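Local coordinates for protein neuraminidase (Influenza A virus, PDB 4GDI) that forms the tetrameric neuraminidase-like head of a bat influenza A virus, a beta-propeller related to sialidases whose putative active site has diverged, at residues Y310-K316 against V366-D372; I58-L62 against S72-E76. Numbering follows the deposited sequence.

Contact 1. Residues Y310-K316 against V366-D372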
loop_
_atom_site.group_PDB
_atom_site.type_symbol
_atom_site.label_atom_id
_atom_site.label_comp_id
_atom_site.label_asym_id
_atom_site.label_seq_id
_atom_site.Cartn_x
_atom_site.Cartn_y
_atom_site.Cartn_z
ATOM N N TYR A 310 -38.239 7.952 -6.613
ATOM C CA TYR A 310 -37.474 7.189 -5.642
ATOM C C TYR A 310 -36.963 8.086 -4.531
ATOM O O TYR A 310 -36.170 8.993 -4.766
ATOM C CB TYR A 310 -36.264 6.544 -6.297
ATOM C CG TYR A 310 -36.538 5.415 -7.239
ATOM C CD1 TYR A 310 -36.978 4.186 -6.774
ATOM C CD2 TYR A 310 -36.309 5.561 -8.607
ATOM C CE1 TYR A 310 -37.204 3.137 -7.645
ATOM C CE2 TYR A 310 -36.532 4.518 -9.484
ATOM C CZ TYR A 310 -36.979 3.309 -9.000
ATOM O OH TYR A 310 -37.201 2.276 -9.878
ATOM N N GLU A 311 -37.397 7.806 -3.313
ATOM C CA GLU A 311 -36.946 8.552 -2.171
ATOM C C GLU A 311 -35.759 7.784 -1.634
ATOM O O GLU A 311 -35.917 6.876 -0.824
ATOM C CB GLU A 311 -38.073 8.649 -1.144
ATOM C CG GLU A 311 -37.759 9.521 0.050
ATOM C CD GLU A 311 -38.998 9.805 0.889
ATOM O OE1 GLU A 311 -40.079 10.030 0.301
ATOM O OE2 GLU A 311 -38.894 9.795 2.134
ATOM N N LEU A 312 -34.570 8.127 -2.120
ATOM C CA LEU A 312 -33.360 7.390 -1.761
ATOM C C LEU A 312 -33.004 7.586 -0.288
ATOM O O LEU A 312 -32.560 6.651 0.388
ATOM C CB LEU A 312 -32.193 7.829 -2.641
ATOM C CG LEU A 312 -32.332 7.497 -4.130
ATOM C CD1 LEU A 312 -31.068 7.966 -4.889
ATOM C CD2 LEU A 312 -32.579 6.002 -4.333
ATOM N N PHE A 313 -33.193 8.809 0.196
ATOM C CA PHE A 313 -33.060 9.107 1.620
ATOM C C PHE A 313 -34.282 9.922 2.045
ATOM O O PHE A 313 -34.813 10.695 1.247
ATOM C CB PHE A 313 -31.789 9.918 1.884
ATOM C CG PHE A 313 -30.514 9.166 1.616
ATOM C CD1 PHE A 313 -29.976 8.314 2.571
ATOM C CD2 PHE A 313 -29.843 9.321 0.411
ATOM C CE1 PHE A 313 -28.793 7.621 2.320
ATOM C CE2 PHE A 313 -28.664 8.633 0.157
ATOM C CZ PHE A 313 -28.138 7.784 1.111
ATOM N N SER A 314 -34.727 9.771 3.291
ATOM C CA SER A 314 -35.849 10.579 3.785
ATOM C C SER A 314 -35.391 11.614 4.784
ATOM O O SER A 314 -35.708 12.792 4.651
ATOM C CB SER A 314 -36.925 9.717 4.440
ATOM O OG SER A 314 -37.465 8.790 3.521
ATOM N N ASN A 315 -34.649 11.170 5.790
ATOM C CA ASN A 315 -34.264 12.036 6.892
ATOM C C ASN A 315 -32.774 12.389 6.945
ATOM O O ASN A 315 -32.416 13.425 7.493
ATOM C CB ASN A 315 -34.689 11.393 8.213
ATOM C CG ASN A 315 -36.198 11.302 8.350
ATOM O OD1 ASN A 315 -36.910 12.295 8.171
ATOM N ND2 ASN A 315 -36.696 10.107 8.640
ATOM N N LYS A 316 -31.912 11.545 6.385
ATOM C CA LYS A 316 -30.473 11.824 6.419
ATOM C C LYS A 316 -30.214 13.196 5.828
ATOM O O LYS A 316 -30.844 13.582 4.845
ATOM C CB LYS A 316 -29.675 10.770 5.645
ATOM C CG LYS A 316 -28.742 9.941 6.511
ATOM C CD LYS A 316 -28.005 8.882 5.691
ATOM C CE LYS A 316 -27.221 7.920 6.580
ATOM N NZ LYS A 316 -26.585 8.610 7.751
ATOM N N VAL A 366 -36.361 -1.064 -9.316
ATOM C CA VAL A 366 -36.198 -1.719 -8.029
ATOM C C VAL A 366 -37.233 -1.105 -7.124
ATOM O O VAL A 366 -37.912 -0.164 -7.524
ATOM C CB VAL A 366 -34.795 -1.481 -7.431
ATOM C CG1 VAL A 366 -33.740 -2.275 -8.192
ATOM C CG2 VAL A 366 -34.467 0.006 -7.439
ATOM N N GLN A 367 -37.361 -1.618 -5.909
ATOM C CA GLN A 367 -38.325 -1.058 -4.982
ATOM C C GLN A 367 -37.816 0.264 -4.419
ATOM O O GLN A 367 -36.642 0.591 -4.540
ATOM C CB GLN A 367 -38.656 -2.056 -3.872
ATOM C CG GLN A 367 -39.585 -3.162 -4.335
ATOM C CD GLN A 367 -40.912 -2.613 -4.841
ATOM O OE1 GLN A 367 -41.646 -1.959 -4.099
ATOM N NE2 GLN A 367 -41.213 -2.860 -6.113
ATOM N N ASN A 368 -38.726 1.030 -3.830
ATOM C CA ASN A 368 -38.406 2.342 -3.305
ATOM C C ASN A 368 -37.719 2.224 -1.944
ATOM O O ASN A 368 -38.245 2.679 -0.918
ATOM C CB ASN A 368 -39.688 3.174 -3.217
ATOM C CG ASN A 368 -39.420 4.642 -2.981
ATOM O OD1 ASN A 368 -38.303 5.119 -3.159
ATOM N ND2 ASN A 368 -40.451 5.369 -2.573
ATOM N N ILE A 369 -36.535 1.620 -1.943
ATOM C CA ILE A 369 -35.778 1.432 -0.710
ATOM C C ILE A 369 -35.330 2.759 -0.124
ATOM O O ILE A 369 -34.923 3.667 -0.845
ATOM C CB ILE A 369 -34.544 0.562 -0.922
ATOM C CG1 ILE A 369 -34.961 -0.882 -1.149
ATOM C CG2 ILE A 369 -33.630 0.622 0.304
ATOM C CD1 ILE A 369 -33.810 -1.845 -1.080
ATOM N N ASN A 370 -35.428 2.868 1.192
ATOM C CA ASN A 370 -34.963 4.049 1.894
ATOM C C ASN A 370 -33.616 3.715 2.511
ATOM O O ASN A 370 -33.512 2.806 3.331
ATOM C CB ASN A 370 -35.961 4.448 2.971
ATOM C CG ASN A 370 -35.608 5.757 3.625
ATOM O OD1 ASN A 370 -34.445 6.026 3.924
ATOM N ND2 ASN A 370 -36.612 6.594 3.845
ATOM N N TRP A 371 -32.574 4.424 2.094
ATOM C CA TRP A 371 -31.226 4.088 2.535
ATOM C C TRP A 371 -30.832 4.802 3.828
ATOM O O TRP A 371 -29.672 4.748 4.218
ATOM C CB TRP A 371 -30.208 4.387 1.426
ATOM C CG TRP A 371 -30.372 3.477 0.261
ATOM C CD1 TRP A 371 -31.070 3.730 -0.886
ATOM C CD2 TRP A 371 -29.878 2.143 0.145
ATOM N NE1 TRP A 371 -31.025 2.640 -1.718
ATOM C CE2 TRP A 371 -30.298 1.648 -1.108
ATOM C CE3 TRP A 371 -29.111 1.318 0.973
ATOM C CZ2 TRP A 371 -29.968 0.372 -1.556
ATOM C CZ3 TRP A 371 -28.788 0.047 0.526
ATOM C CH2 TRP A 371 -29.218 -0.414 -0.728
ATOM N N ASP A 372 -31.788 5.467 4.480
ATOM C CA ASP A 372 -31.543 6.112 5.774
ATOM C C ASP A 372 -30.960 5.100 6.753
ATOM O O ASP A 372 -30.032 5.411 7.507
ATOM C CB ASP A 372 -32.840 6.667 6.378
ATOM C CG ASP A 372 -33.205 8.044 5.853
ATOM O OD1 ASP A 372 -32.355 8.711 5.231
ATOM O OD2 ASP A 372 -34.359 8.471 6.083
HETATM O O HOH W 1 -37.978 5.492 0.007
#

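Contact 2. Residues I58-L62 against S72-E76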
loop_
_atom_site.group_PDB
_atom_site.type_symbol
_atom_site.label_atom_id
_atom_site.label_comp_id
_atom_site.label_asym_id
_atom_site.label_seq_id
_atom_site.Cartn_x
_atom_site.Cartn_y
_atom_site.Cartn_z
ATOM N N ILE A 58 -10.758 18.808 -1.335
ATOM C CA ILE A 58 -9.893 19.762 -0.667
ATOM C C ILE A 58 -9.839 19.345 0.800
ATOM O O ILE A 58 -10.885 19.165 1.435
ATOM C CB ILE A 58 -10.423 21.206 -0.781
ATOM C CG1 ILE A 58 -10.751 21.562 -2.235
ATOM C CG2 ILE A 58 -9.413 22.191 -0.216
ATOM C CD1 ILE A 58 -9.573 21.418 -3.194
ATOM N N ALA A 59 -8.635 19.178 1.341
ATOM C CA ALA A 59 -8.488 18.819 2.755
ATOM C C ALA A 59 -8.592 20.070 3.612
ATOM O O ALA A 59 -8.071 21.121 3.241
ATOM C CB ALA A 59 -7.154 18.145 3.004
ATOM N N TYR A 60 -9.257 19.964 4.756
ATOM C CA TYR A 60 -9.304 21.094 5.673
ATOM C C TYR A 60 -8.918 20.736 7.098
ATOM O O TYR A 60 -8.821 21.622 7.955
ATOM C CB TYR A 60 -10.669 21.769 5.660
ATOM C CG TYR A 60 -11.773 20.983 6.295
ATOM C CD1 TYR A 60 -12.014 21.065 7.666
ATOM C CD2 TYR A 60 -12.601 20.179 5.527
ATOM C CE1 TYR A 60 -13.037 20.355 8.252
ATOM C CE2 TYR A 60 -13.630 19.461 6.107
ATOM C CZ TYR A 60 -13.849 19.555 7.464
ATOM O OH TYR A 60 -14.878 18.835 8.030
ATOM N N GLY A 61 -8.674 19.460 7.356
ATOM C CA GLY A 61 -8.198 19.074 8.670
ATOM C C GLY A 61 -7.904 17.603 8.822
ATOM O O GLY A 61 -8.230 16.780 7.956
ATOM N N LEU A 62 -7.289 17.283 9.956
ATOM C CA LEU A 62 -6.939 15.925 10.302
ATOM C C LEU A 62 -7.512 15.632 11.680
ATOM O O LEU A 62 -7.305 16.401 12.611
ATOM C CB LEU A 62 -5.416 15.779 10.333
ATOM C CG LEU A 62 -4.874 14.353 10.231
ATOM C CD1 LEU A 62 -5.118 13.807 8.844
ATOM C CD2 LEU A 62 -3.378 14.309 10.564
ATOM N N SER A 72 -2.253 24.086 10.156
ATOM C CA SER A 72 -2.699 25.121 9.215
ATOM C C SER A 72 -3.507 24.537 8.042
ATOM O O SER A 72 -3.712 25.216 7.027
ATOM C CB SER A 72 -1.498 25.875 8.635
ATOM O OG SER A 72 -0.660 26.395 9.651
ATOM N N MET A 73 -3.954 23.288 8.166
ATOM C CA MET A 73 -4.548 22.594 7.018
ATOM C C MET A 73 -5.792 23.327 6.505
ATOM O O MET A 73 -6.085 23.311 5.312
ATOM C CB MET A 73 -4.891 21.142 7.380
ATOM C CG MET A 73 -5.310 20.288 6.181
ATOM S SD MET A 73 -5.494 18.533 6.580
ATOM C CE MET A 73 -3.775 18.027 6.645
ATOM N N GLU A 74 -6.514 23.978 7.412
ATOM C CA GLU A 74 -7.771 24.623 7.063
ATOM C C GLU A 74 -7.578 25.807 6.124
ATOM O O GLU A 74 -8.458 26.096 5.309
ATOM C CB GLU A 74 -8.504 25.081 8.328
ATOM C CG GLU A 74 -9.961 25.494 8.105
ATOM C CD GLU A 74 -10.101 26.903 7.545
ATOM O OE1 GLU A 74 -9.402 27.819 8.038
ATOM O OE2 GLU A 74 -10.911 27.093 6.609
ATOM N N TRP A 75 -6.448 26.508 6.227
ATOM C CA TRP A 75 -6.284 27.703 5.404
ATOM C C TRP A 75 -5.167 27.573 4.376
ATOM O O TRP A 75 -5.064 28.395 3.465
ATOM C CB TRP A 75 -6.109 28.953 6.268
ATOM C CG TRP A 75 -4.871 28.978 7.076
ATOM C CD1 TRP A 75 -3.635 29.384 6.666
ATOM C CD2 TRP A 75 -4.737 28.601 8.450
ATOM N NE1 TRP A 75 -2.733 29.278 7.701
ATOM C CE2 TRP A 75 -3.387 28.802 8.808
ATOM C CE3 TRP A 75 -5.627 28.112 9.414
ATOM C CZ2 TRP A 75 -2.906 28.526 10.084
ATOM C CZ3 TRP A 75 -5.147 27.841 10.682
ATOM C CH2 TRP A 75 -3.799 28.051 11.006
ATOM N N GLU A 76 -4.353 26.531 4.507
ATOM C CA GLU A 76 -3.442 26.139 3.434
ATOM C C GLU A 76 -4.077 24.995 2.651
ATOM O O GLU A 76 -3.884 23.816 2.970
ATOM C CB GLU A 76 -2.095 25.706 3.994
ATOM C CG GLU A 76 -1.358 26.820 4.698
ATOM C CD GLU A 76 0.096 26.478 4.939
ATOM O OE1 GLU A 76 0.721 25.878 4.038
ATOM O OE2 GLU A 76 0.608 26.808 6.027
HETATM O O HOH W 2 -5.568 21.475 2.919
#

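Contact 1. Residues Y310-K316 against V366-D372
Three consecutive backbone amides converge on one carboxylate: Ser-314 N and Asn-315 N donate to Asp-372 OD2 at 3.1 and 2.7 Å, and Lys-316 N donates to Asp-372 OD1 at 3.1 Å. The acid thus gathers the amides of the corner at 314-316, just ahead of strand 317-324. Asn-370 sets up the approach to it, its OD1 accepting from Asp-372 N at 2.8 Å in an Asx turn. Upstream, the two segments run in the same direction without forming a regular sheet. Trp-371 N donates to Leu-312 O (2.8 Å), while Asn-368 OD1 takes Glu-311 N (2.8 Å). Water 1 bridges Glu-311 O (2.6 Å) and Asn-368 O (3.0 Å). In this beta-propeller, strand 309-311 is an outer strand of its blade, paired with strand 289-296; a classic beta bulge sets Leu-312 and Phe-313 opposite Phe-291, and the chain then turns into strand 317-324 of the next sheet. The C-terminal tail lies along this transition. Phe-313 CE1 packs 3.6 Å from Trp-371 CB, and Tyr-310 CE1 lies 4.2 Å from Val-366 CG2. The hydroxyl of Tyr-310 receives only a weak bond from Val-366 N (3.5 Å) and also pairs with Lys-19 O. On the second subunit, Phe-124 packs against Val-366 and Ile-369, and Glu-76 forms a salt bridge with Lys-316.

Contact 2. Residues I58-L62 against S72-E76
The thioether of Met-73 lies over the backbone of strand 53-64, its SD resting on the main chain of Gly-61 at 3.4 Å from Gly-61 N and 4.0 Å from Ala-59 CB, while its CG sits 3.7 Å from Tyr-60 C. The CA-to-CB bond of Met-73 points at the strand, and t rotamers at chi1 and chi2 extend the side chain across it. The partner segment is a tight turn: Ser-72 O accepts from Trp-75 N at 3.1 Å and from Glu-76 N at 2.9 Å. This turn belongs to the connection that leads from strand 67-68 to strand 78-83 within one propeller blade, and both of those strands pair with 53-64. Tyr-80 of strand 78-83 touches both Met-73 and Ala-59, and Pro-29 of the third subunit packs on Met-73, leaving the methionine between its own blade and the subunit interface. Glu-74 CA comes within 3.3 Å of Tyr-60 O, and the carboxylate of Glu-74 forms a salt bridge with Arg-42 of the adjoining strand 39-42. Water 2 lies 2.5 Å from Ala-59 O and 2.9 Å from Glu-76 O, within donating reach of both, though it has more acceptors around it than protons to give. With no direct hydrogen bond between the segments, their contact is mainly apolar, dominated by Met-73, with Glu-74 adding backbone packing and a water shared between the two backbones.

How the contacts relate
Contact 2 comes first along the chain, in the blade that contains strands 39-42, 53-64 and 78-83; contact 1 closes much later, where strand 309-311 gives way to strand 317-324 and the C-terminal tail returns alongside. The two share no sheet. Their centres are 33 Å apart, their nearest atoms about 16 Å, and each centre lies 21 Å from that of the chain, so both sit toward the periphery of the propeller. What joins them is the tetramer: the corner of contact 1 meets the turn of contact 2 of the second subunit through oppositely charged side chains, whereas the equivalent pairing with the third subunit is long and weak.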